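Local coordinates for protein exonuclease (Laribacter hongkongensis, PDB 3SYY) that digests double-stranded DNA with strict 5'-to-3' polarity as an alkaline exonuclease with bound magnesium ions, at residues F97-P101 with T140-T145. Residue numbers count along the deposited sequence, not the author numbering.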
# COMPACT_ATOMS: atom_id res chain seq x y z
N PHE A 97 -28.56 8.59 9.63
CA PHE A 97 -27.43 8.95 10.51
C PHE A 97 -27.57 8.17 11.80
O PHE A 97 -28.66 8.12 12.40
CB PHE A 97 -27.49 10.45 10.76
CG PHE A 97 -26.34 11.07 11.60
CD1 PHE A 97 -26.62 12.23 12.36
CD2 PHE A 97 -25.03 10.59 11.59
CE1 PHE A 97 -25.62 12.89 13.11
CE2 PHE A 97 -24.01 11.24 12.33
CZ PHE A 97 -24.28 12.39 13.09
N GLY A 98 -26.46 7.56 12.22
CA GLY A 98 -26.52 6.69 13.38
C GLY A 98 -25.18 6.47 14.02
O GLY A 98 -24.13 6.92 13.52
N ALA A 99 -25.20 5.76 15.15
CA ALA A 99 -23.96 5.58 15.93
C ALA A 99 -23.98 4.22 16.59
O ALA A 99 -25.05 3.73 16.98
CB ALA A 99 -23.81 6.69 17.00
N SER A 100 -22.80 3.63 16.74
CA SER A 100 -22.72 2.32 17.30
C SER A 100 -21.72 2.34 18.48
O SER A 100 -20.55 1.93 18.32
CB SER A 100 -22.26 1.36 16.21
OG SER A 100 -22.41 0.04 16.68
N PRO A 101 -22.16 2.81 19.67
CA PRO A 101 -21.18 2.79 20.77
C PRO A 101 -20.84 1.34 21.14
O PRO A 101 -21.59 0.43 20.82
CB PRO A 101 -21.87 3.58 21.91
CG PRO A 101 -23.34 3.62 21.56
CD PRO A 101 -23.48 3.37 20.06
N THR A 140 -20.85 12.34 18.58
CA THR A 140 -21.93 11.83 17.74
C THR A 140 -22.67 10.70 18.38
O THR A 140 -23.90 10.59 18.24
CB THR A 140 -21.38 11.31 16.38
OG1 THR A 140 -20.71 12.38 15.71
CG2 THR A 140 -22.51 10.73 15.52
N GLN A 141 -21.95 9.82 19.07
CA GLN A 141 -22.62 8.72 19.78
C GLN A 141 -23.57 9.31 20.87
O GLN A 141 -24.70 8.84 21.03
CB GLN A 141 -21.58 7.81 20.44
CG GLN A 141 -20.92 6.83 19.53
CD GLN A 141 -19.60 6.29 20.14
OE1 GLN A 141 -18.92 5.44 19.55
NE2 GLN A 141 -19.27 6.76 21.33
N MET A 142 -23.09 10.35 21.55
CA MET A 142 -23.91 11.10 22.54
C MET A 142 -25.13 11.80 21.88
O MET A 142 -26.26 11.70 22.39
CB MET A 142 -23.03 12.07 23.31
CG MET A 142 -22.21 11.30 24.35
SD MET A 142 -21.21 12.31 25.44
CE MET A 142 -19.65 12.51 24.59
N ALA A 143 -24.89 12.41 20.72
CA ALA A 143 -25.96 12.98 19.88
C ALA A 143 -27.04 11.98 19.56
O ALA A 143 -28.25 12.28 19.75
CB ALA A 143 -25.40 13.55 18.62
N CYS A 144 -26.64 10.80 19.10
CA CYS A 144 -27.61 9.78 18.74
C CYS A 144 -28.38 9.14 19.89
O CYS A 144 -29.54 8.75 19.73
CB CYS A 144 -27.00 8.69 17.90
SG CYS A 144 -26.45 9.29 16.26
N THR A 145 -27.74 9.02 21.05
CA THR A 145 -28.33 8.27 22.14
C THR A 145 -28.94 9.16 23.20
O THR A 145 -29.62 8.64 24.07
CB THR A 145 -27.29 7.41 22.91
OG1 THR A 145 -26.18 8.25 23.27
CG2 THR A 145 -26.86 6.17 22.09
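How a closely packed seam can underlie a metal site is well illustrated where strand 97-99 crosses the last turns of helix 132-145, the axes of the two short segments 7.4 Å apart and inclined at 108°. Along the helix, Thr140 comes first: its methyl CG2 lies 3.4 Å from CZ of Phe97, while its hydroxyl turns back to the carbonyl of Lys136, so that the strand meets carbon. Gln141 sits opposite Ala99, where the backbones come closest (CA to CA 5.1 Å). The small CB of Ala99 fits 3.6 Å from Gln141 CA, and Pro101 CB packs 4.0 Å from Gln141 CD. One turn on, Cys144 serves both ends of the strand: its SG is 3.8 Å from Ala99 CB and 4.8 Å from the centroid of the Phe97 ring, a sulfur-aromatic contact. Thr145 closes the helix; its OG1 donates a hydrogen bond to Gln141 O (2.7 Å), leaving CG2 in loose contact, 4.4 Å, with Pro101 CG. Past the strand lies the magnesium site of this PDDEXK-clan nuclease: Ser100, whose CB points away from the helix and whose OG is hydrogen-bonded to Arg12, and Glu112 belong to one ion's site, and Gln141 reaches close to Glu112. No hydrogen bond links the two segments; van der Waals fit and a sulfur-aromatic contact therefore join them, with polar groups such as the Gln141 amide among the packed surfaces.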